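Local structure of endoglucanase A (Clostridium acetobutylicum, 3IK2) at residues R308-S313 / G372-Y377; S427-S432 / I443-K448. The protein probably hydrolyses internal beta-1,4-glucosidic bonds of cellulose and related glucans, as an endoglucanase of glycoside hydrolase family 44. One frame throughout, in Å; residues are numbered along the deposited sequence.

Contact 1. Residues R308-S313 / G372-Y377; sequences RSLWDS and GVFGKY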
ATOM      1  N   ARG A 308      11.900 -10.342   1.335  1.00  8.36           N
ATOM      2  CA  ARG A 308      11.930 -11.673   0.742  1.00  8.43           C
ATOM      3  C   ARG A 308      10.705 -12.538   1.161  1.00  8.60           C
ATOM      4  O   ARG A 308      10.270 -13.395   0.395  1.00  8.48           O
ATOM      5  CB  ARG A 308      13.265 -12.386   1.030  1.00  8.65           C
ATOM      6  CG  ARG A 308      14.438 -11.887   0.161  1.00  8.61           C
ATOM      7  CD  ARG A 308      15.800 -12.362   0.639  1.00  8.29           C
ATOM      8  NE  ARG A 308      15.968 -13.788   0.392  1.00  8.76           N
ATOM      9  CZ  ARG A 308      16.910 -14.554   0.927  1.00 10.64           C
ATOM     10  NH1 ARG A 308      17.809 -14.040   1.766  1.00 11.86           N
ATOM     11  NH2 ARG A 308      16.930 -15.853   0.631  1.00  9.64           N
ATOM     12  N   SER A 309      10.121 -12.295   2.338  1.00  8.63           N
ATOM     13  CA  SER A 309       8.906 -13.057   2.741  1.00  9.41           C
ATOM     14  C   SER A 309       7.688 -12.807   1.846  1.00  9.24           C
ATOM     15  O   SER A 309       6.700 -13.537   1.897  1.00  9.41           O
ATOM     16  CB  SER A 309       8.554 -12.822   4.211  1.00  8.90           C
ATOM     17  OG  SER A 309       9.600 -13.327   5.043  1.00 12.40           O
ATOM     18  N   LEU A 310       7.754 -11.751   1.037  1.00  9.13           N
ATOM     19  CA  LEU A 310       6.685 -11.480   0.078  1.00  8.55           C
ATOM     20  C   LEU A 310       6.747 -12.387  -1.166  1.00  8.74           C
ATOM     21  O   LEU A 310       5.735 -12.616  -1.790  1.00  9.27           O
ATOM     22  CB  LEU A 310       6.746 -10.011  -0.354  1.00  8.66           C
ATOM     23  CG  LEU A 310       6.506  -8.908   0.663  1.00  6.67           C
ATOM     24  CD1 LEU A 310       6.895  -7.528   0.082  1.00  2.00           C
ATOM     25  CD2 LEU A 310       5.033  -8.950   1.066  1.00  6.12           C
ATOM     26  N   TRP A 311       7.922 -12.900  -1.530  1.00  8.75           N
ATOM     27  CA  TRP A 311       8.074 -13.554  -2.852  1.00  9.60           C
ATOM     28  C   TRP A 311       8.927 -14.848  -2.916  1.00  9.33           C
ATOM     29  O   TRP A 311       8.752 -15.616  -3.841  1.00 10.35           O
ATOM     30  CB  TRP A 311       8.632 -12.551  -3.881  1.00  8.71           C
ATOM     31  CG  TRP A 311      10.099 -12.183  -3.624  1.00  9.56           C
ATOM     32  CD1 TRP A 311      10.565 -11.119  -2.890  1.00  9.52           C
ATOM     33  CD2 TRP A 311      11.264 -12.884  -4.089  1.00  7.77           C
ATOM     34  NE1 TRP A 311      11.936 -11.116  -2.874  1.00  7.60           N
ATOM     35  CE2 TRP A 311      12.390 -12.194  -3.598  1.00  9.37           C
ATOM     36  CE3 TRP A 311      11.465 -14.023  -4.889  1.00  9.60           C
ATOM     37  CZ2 TRP A 311      13.711 -12.607  -3.884  1.00  9.88           C
ATOM     38  CZ3 TRP A 311      12.782 -14.453  -5.152  1.00  8.64           C
ATOM     39  CH2 TRP A 311      13.880 -13.743  -4.652  1.00  8.96           C
ATOM     40  N   ASP A 312       9.824 -15.056  -1.949  1.00  8.74           N
ATOM     41  CA  ASP A 312      10.939 -16.038  -2.004  1.00  9.34           C
ATOM     42  C   ASP A 312      10.653 -17.288  -1.148  1.00  9.75           C
ATOM     43  O   ASP A 312      10.674 -17.222   0.077  1.00 10.64           O
ATOM     44  CB  ASP A 312      12.225 -15.325  -1.517  1.00  8.79           C
ATOM     45  CG  ASP A 312      13.466 -16.221  -1.473  1.00 10.16           C
ATOM     46  OD1 ASP A 312      13.453 -17.327  -2.028  1.00 10.44           O
ATOM     47  OD2 ASP A 312      14.478 -15.800  -0.858  1.00 12.55           O
ATOM     48  N   SER A 313      10.417 -18.425  -1.790  1.00 10.14           N
ATOM     49  CA  SER A 313      10.066 -19.661  -1.092  1.00 11.15           C
ATOM     50  C   SER A 313      11.234 -20.285  -0.337  1.00 11.24           C
ATOM     51  O   SER A 313      11.056 -21.175   0.488  1.00 11.74           O
ATOM     52  CB  SER A 313       9.441 -20.679  -2.055  1.00 11.82           C
ATOM     53  OG  SER A 313      10.426 -21.277  -2.879  1.00 11.63           O
ATOM     54  N   GLY A 372      10.503  -2.612  -5.678  1.00  7.73           N
ATOM     55  CA  GLY A 372      10.879  -3.593  -6.729  1.00  7.34           C
ATOM     56  C   GLY A 372       9.984  -4.825  -6.741  1.00  7.34           C
ATOM     57  O   GLY A 372       9.456  -5.216  -7.801  1.00  6.77           O
ATOM     58  N   VAL A 373       9.792  -5.408  -5.556  1.00  6.84           N
ATOM     59  CA  VAL A 373       8.889  -6.558  -5.364  1.00  7.56           C
ATOM     60  C   VAL A 373       7.456  -6.336  -5.862  1.00  7.90           C
ATOM     61  O   VAL A 373       6.915  -7.177  -6.607  1.00  9.13           O
ATOM     62  CB  VAL A 373       8.841  -7.031  -3.867  1.00  7.13           C
ATOM     63  CG1 VAL A 373       7.781  -8.108  -3.687  1.00  7.18           C
ATOM     64  CG2 VAL A 373      10.200  -7.586  -3.429  1.00  6.56           C
ATOM     65  N   PHE A 374       6.835  -5.238  -5.414  1.00  8.11           N
ATOM     66  CA  PHE A 374       5.480  -4.866  -5.836  1.00  8.09           C
ATOM     67  C   PHE A 374       5.392  -4.826  -7.370  1.00  8.10           C
ATOM     68  O   PHE A 374       4.411  -5.272  -7.950  1.00  9.14           O
ATOM     69  CB  PHE A 374       5.035  -3.492  -5.312  1.00  8.16           C
ATOM     70  CG  PHE A 374       4.991  -3.351  -3.821  1.00  8.52           C
ATOM     71  CD1 PHE A 374       4.758  -4.431  -2.986  1.00  9.88           C
ATOM     72  CD2 PHE A 374       5.147  -2.084  -3.245  1.00  9.82           C
ATOM     73  CE1 PHE A 374       4.716  -4.263  -1.590  1.00  9.61           C
ATOM     74  CE2 PHE A 374       5.101  -1.912  -1.861  1.00  8.23           C
ATOM     75  CZ  PHE A 374       4.883  -3.005  -1.032  1.00  7.17           C
ATOM     76  N   GLY A 375       6.411  -4.254  -8.005  1.00  7.82           N
ATOM     77  CA  GLY A 375       6.448  -4.128  -9.449  1.00  8.11           C
ATOM     78  C   GLY A 375       6.731  -5.429 -10.170  1.00  8.40           C
ATOM     79  O   GLY A 375       6.186  -5.673 -11.226  1.00  8.46           O
ATOM     80  N   LYS A 376       7.604  -6.255  -9.616  1.00  8.54           N
ATOM     81  CA  LYS A 376       7.954  -7.508 -10.256  1.00  9.08           C
ATOM     82  C   LYS A 376       6.850  -8.553 -10.119  1.00  9.54           C
ATOM     83  O   LYS A 376       6.594  -9.334 -11.049  1.00  8.73           O
ATOM     84  CB  LYS A 376       9.284  -8.052  -9.715  1.00  8.35           C
ATOM     85  CG  LYS A 376       9.654  -9.441 -10.249  1.00  7.84           C
ATOM     86  CD  LYS A 376      11.059  -9.769  -9.804  1.00  9.30           C
ATOM     87  CE  LYS A 376      11.521 -11.143 -10.284  1.00  9.05           C
ATOM     88  NZ  LYS A 376      12.815 -11.434  -9.608  1.00 10.45           N
ATOM     89  N   TYR A 377       6.183  -8.542  -8.964  1.00 10.08           N
ATOM     90  CA  TYR A 377       5.164  -9.545  -8.694  1.00  9.61           C
ATOM     91  C   TYR A 377       3.711  -9.139  -8.832  1.00  9.99           C
ATOM     92  O   TYR A 377       2.849  -9.748  -8.206  1.00  9.97           O
ATOM     93  CB  TYR A 377       5.432 -10.182  -7.335  1.00  9.63           C
ATOM     94  CG  TYR A 377       6.755 -10.865  -7.340  1.00  9.66           C
ATOM     95  CD1 TYR A 377       6.917 -12.109  -7.960  1.00 10.40           C
ATOM     96  CD2 TYR A 377       7.864 -10.259  -6.780  1.00  7.02           C
ATOM     97  CE1 TYR A 377       8.161 -12.730  -7.978  1.00 10.14           C
ATOM     98  CE2 TYR A 377       9.077 -10.851  -6.802  1.00  7.12           C
ATOM     99  CZ  TYR A 377       9.224 -12.097  -7.391  1.00  9.43           C
ATOM    100  OH  TYR A 377      10.453 -12.686  -7.408  1.00  9.60           O
TER
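Trp311 and Tyr377 meet through two first torsions: Trp311 CG sits between the backbone N and the carbonyl carbon (chi1 70°), and the phenol, with CG anti to the carbonyl carbon (chi1 -62°), reaches back from the end of helix 361-376. Trp311 CB lies over one face of the Tyr377 ring, 3.7 Å from its centroid in a CH-pi contact, while Lys376 CG lies above the opposite face, toward its rim. The indole five-membered ring and the phenol are nearly parallel, planes 13° apart, but slid so far that they barely overlap. The phenol tip instead approaches the six-membered ring of the indole obliquely, Tyr377 OH standing a close 3.0 Å from Trp311 CE3. Val373 divides its methyls: CG2 meets Trp311 CD1 at 3.6 Å, and CG1 touches Leu310 CD1 at 3.9 Å. The same Leu310 methyl reaches Phe374, and Ile332 of helix 331-342 packs on Leu310, Val373 and Tyr377. Behind the indole, Asp312 CB lies over the ring centre. Its OD2 is gripped side-on by Arg308 NE (2.8 Å) and NH2, a salt bridge internal to the loop. The loop after helix 297-305 is thus laid on the helix joining barrel strands 347-353 and 379-384. No hydrogen bond crosses this interface, so its cohesion rests on van der Waals and CH-pi contacts, while the salt bridge stays within the loop.

Contact 2. Residues S427-S432 / I443-K448; sequences SSTYAS and IIVMNK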
ATOM      1  N   SER A 427      22.203  -9.365  -2.510  1.00 10.42           N
ATOM      2  CA  SER A 427      21.734  -8.383  -3.473  1.00 10.15           C
ATOM      3  C   SER A 427      20.246  -8.496  -3.777  1.00  9.92           C
ATOM      4  O   SER A 427      19.621  -9.554  -3.541  1.00 10.32           O
ATOM      5  CB  SER A 427      22.556  -8.506  -4.755  1.00  9.26           C
ATOM      6  OG  SER A 427      22.093  -9.568  -5.552  1.00 10.40           O
ATOM      7  N   SER A 428      19.685  -7.388  -4.266  1.00  9.79           N
ATOM      8  CA  SER A 428      18.409  -7.391  -5.011  1.00  9.99           C
ATOM      9  C   SER A 428      18.622  -6.695  -6.338  1.00  9.16           C
ATOM     10  O   SER A 428      19.306  -5.691  -6.385  1.00  8.91           O
ATOM     11  CB  SER A 428      17.293  -6.692  -4.236  1.00 10.12           C
ATOM     12  OG  SER A 428      16.864  -7.506  -3.174  1.00 11.47           O
ATOM     13  N   THR A 429      18.061  -7.245  -7.414  1.00  9.50           N
ATOM     14  CA  THR A 429      18.202  -6.669  -8.770  1.00  9.06           C
ATOM     15  C   THR A 429      16.858  -6.709  -9.504  1.00  9.17           C
ATOM     16  O   THR A 429      16.198  -7.749  -9.548  1.00  9.25           O
ATOM     17  CB  THR A 429      19.259  -7.416  -9.659  1.00  9.31           C
ATOM     18  OG1 THR A 429      18.869  -8.798  -9.825  1.00  6.72           O
ATOM     19  CG2 THR A 429      20.698  -7.299  -9.060  1.00  8.16           C
ATOM     20  N   TYR A 430      16.471  -5.562 -10.057  1.00  8.50           N
ATOM     21  CA  TYR A 430      15.246  -5.420 -10.848  1.00  8.71           C
ATOM     22  C   TYR A 430      15.641  -4.736 -12.140  1.00  8.12           C
ATOM     23  O   TYR A 430      16.440  -3.820 -12.126  1.00  7.97           O
ATOM     24  CB  TYR A 430      14.145  -4.622 -10.060  1.00  7.76           C
ATOM     25  CG  TYR A 430      13.833  -5.273  -8.704  1.00  8.22           C
ATOM     26  CD1 TYR A 430      13.016  -6.395  -8.623  1.00  7.55           C
ATOM     27  CD2 TYR A 430      14.417  -4.801  -7.513  1.00  8.08           C
ATOM     28  CE1 TYR A 430      12.769  -7.027  -7.403  1.00  5.26           C
ATOM     29  CE2 TYR A 430      14.158  -5.407  -6.295  1.00  6.27           C
ATOM     30  CZ  TYR A 430      13.344  -6.525  -6.252  1.00  6.38           C
ATOM     31  OH  TYR A 430      13.078  -7.149  -5.053  1.00  5.86           O
ATOM     32  N   ALA A 431      15.112  -5.210 -13.254  1.00  9.24           N
ATOM     33  CA  ALA A 431      15.308  -4.544 -14.550  1.00  9.89           C
ATOM     34  C   ALA A 431      13.972  -4.240 -15.173  1.00 10.58           C
ATOM     35  O   ALA A 431      13.018  -5.027 -15.032  1.00 11.65           O
ATOM     36  CB  ALA A 431      16.160  -5.417 -15.488  1.00 10.15           C
ATOM     37  N   SER A 432      13.884  -3.103 -15.851  1.00 11.03           N
ATOM     38  CA  SER A 432      12.666  -2.743 -16.559  1.00 11.16           C
ATOM     39  C   SER A 432      12.940  -2.108 -17.924  1.00 11.72           C
ATOM     40  O   SER A 432      13.990  -1.470 -18.163  1.00 11.47           O
ATOM     41  CB  SER A 432      11.793  -1.789 -15.728  1.00 10.82           C
ATOM     42  OG  SER A 432      12.459  -0.558 -15.545  1.00  9.98           O
ATOM     43  N   ILE A 443      17.707  -0.273 -14.305  1.00 10.49           N
ATOM     44  CA  ILE A 443      18.061  -1.373 -13.426  1.00 10.19           C
ATOM     45  C   ILE A 443      18.176  -0.827 -12.010  1.00  9.91           C
ATOM     46  O   ILE A 443      18.825   0.194 -11.787  1.00  9.99           O
ATOM     47  CB  ILE A 443      19.370  -2.074 -13.861  1.00 10.07           C
ATOM     48  CG1 ILE A 443      19.320  -2.455 -15.343  1.00 10.32           C
ATOM     49  CG2 ILE A 443      19.599  -3.331 -13.049  1.00 10.83           C
ATOM     50  CD1 ILE A 443      20.692  -2.767 -15.950  1.00  9.18           C
ATOM     51  N   ILE A 444      17.520  -1.495 -11.068  1.00  9.86           N
ATOM     52  CA  ILE A 444      17.758  -1.244  -9.640  1.00  9.93           C
ATOM     53  C   ILE A 444      18.649  -2.339  -9.102  1.00 11.30           C
ATOM     54  O   ILE A 444      18.363  -3.539  -9.268  1.00 11.84           O
ATOM     55  CB  ILE A 444      16.436  -1.196  -8.804  1.00  9.58           C
ATOM     56  CG1 ILE A 444      15.471  -0.168  -9.372  1.00  7.41           C
ATOM     57  CG2 ILE A 444      16.722  -0.894  -7.292  1.00  8.81           C
ATOM     58  CD1 ILE A 444      15.949   1.277  -9.246  1.00  5.35           C
ATOM     59  N   VAL A 445      19.739  -1.922  -8.461  1.00 12.43           N
ATOM     60  CA  VAL A 445      20.694  -2.854  -7.887  1.00 13.51           C
ATOM     61  C   VAL A 445      21.049  -2.364  -6.492  1.00 14.06           C
ATOM     62  O   VAL A 445      21.424  -1.199  -6.312  1.00 14.42           O
ATOM     63  CB  VAL A 445      21.977  -2.993  -8.786  1.00 13.38           C
ATOM     64  CG1 VAL A 445      22.917  -3.999  -8.210  1.00 13.30           C
ATOM     65  CG2 VAL A 445      21.600  -3.461 -10.162  1.00 14.52           C
ATOM     66  N   MET A 446      20.905  -3.252  -5.508  1.00 14.62           N
ATOM     67  CA  MET A 446      21.230  -2.955  -4.108  1.00 15.74           C
ATOM     68  C   MET A 446      22.187  -4.017  -3.562  1.00 13.71           C
ATOM     69  O   MET A 446      22.019  -5.222  -3.802  1.00 13.76           O
ATOM     70  CB  MET A 446      19.999  -2.961  -3.180  1.00 14.77           C
ATOM     71  CG  MET A 446      18.851  -1.990  -3.439  1.00 19.55           C
ATOM     72  SD  MET A 446      17.305  -2.779  -2.845  1.00 22.35           S
ATOM     73  CE  MET A 446      16.506  -3.030  -4.440  1.00 23.40           C
ATOM     74  N   ASN A 447      23.132  -3.557  -2.763  1.00 11.93           N
ATOM     75  CA  ASN A 447      24.004  -4.417  -2.012  1.00 12.56           C
ATOM     76  C   ASN A 447      23.528  -4.387  -0.550  1.00 12.38           C
ATOM     77  O   ASN A 447      23.751  -3.410   0.161  1.00 12.55           O
ATOM     78  CB  ASN A 447      25.471  -3.940  -2.185  1.00 11.66           C
ATOM     79  CG  ASN A 447      26.469  -4.713  -1.316  1.00 12.77           C
ATOM     80  OD1 ASN A 447      26.126  -5.662  -0.627  1.00  9.60           O
ATOM     81  ND2 ASN A 447      27.734  -4.287  -1.358  1.00 16.18           N
ATOM     82  N   LYS A 448      22.850  -5.452  -0.123  1.00 11.91           N
ATOM     83  CA  LYS A 448      22.333  -5.553   1.251  1.00 12.39           C
ATOM     84  C   LYS A 448      23.435  -5.953   2.266  1.00 11.45           C
ATOM     85  O   LYS A 448      23.193  -5.974   3.475  1.00 10.95           O
ATOM     86  CB  LYS A 448      21.119  -6.525   1.357  1.00 12.30           C
ATOM     87  CG  LYS A 448      19.942  -6.292   0.372  1.00 14.45           C
ATOM     88  CD  LYS A 448      18.812  -7.351   0.485  1.00 13.16           C
ATOM     89  CE  LYS A 448      19.092  -8.591  -0.377  1.00 17.36           C
ATOM     90  NZ  LYS A 448      18.045  -9.677  -0.257  1.00 15.38           N
TER
HETATM   91  O   HOH W   1      16.720 -10.246  -2.621  1.00 16.81           O
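Ser428 and Tyr430 pair with Met446 and Ile444 in an antiparallel beta hairpin of the beta-sandwich domain that accompanies the TIM-like barrel in family 44. Ser428 and Met446 form one hydrogen-bonded pair, with Met446 N to Ser428 O at 3.0 Å and the longer return bond, Ser428 N to Met446 O, at 3.2 Å. Two residues on, Tyr430 and Ile444 make the next such pair, Tyr430 N giving to Ile444 O at 2.9 Å. Between these pairs stands the non-hydrogen-bonded pair of Thr429 and Val445, whose side chains lie alongside each other and point the same way.

The two faces of the hairpin differ. Thr429, Val445 and Ser427 share the face where Phe456 of strand 454-461 packs on Ser427 and Val445. On the face of Ser428, Tyr430 and Met446, the Met446 chain bends at chi3 (-112°) and turns its methyl across to the neighbouring strand. There Met446 CE meets the edge of the Tyr430 ring in its plane, 3.8 Å from CE2, and also touches Ser428 CB.

Farther out, helix 361-376 covers this face: Ala368 touches Met446, Val373 and Lys376 touch Tyr430, and Asp369 OD1 is hydrogen-bonded to both Tyr430 OH and Ser428 OG, which would hold the phenol tip in place. Past the strand end, the Lys448 chain bends at chi3 (-86°) and runs back beside Ser427 and Ser428. Its ammonium is held by Ile424 O and Gln305 OE1, and a water ties it to Ser428: the water accepts from Lys448 NZ at 2.8 Å and donates to Ser428 OG at 2.8 Å.

How the contacts relate
Contact 1 belongs to the barrel domain and contact 2 to the beta sandwich, yet the two touch directly, Tyr430 packing on helix 361-376. That helix gives Val373 to both: its CG2 packs 3.3 Å from Tyr430 OH. A second meeting point joins Arg308 and Lys448, both hydrogen-bonded to Gln305. Both contacts are largely buried, but contact 1 has partly exposed aromatic residues, whereas every touching residue of contact 2 is buried. Their chemistry follows their place: a loop packed on a helix through side chains alone, against two adjacent strands joined by a backbone ladder with a polar fringe at one end.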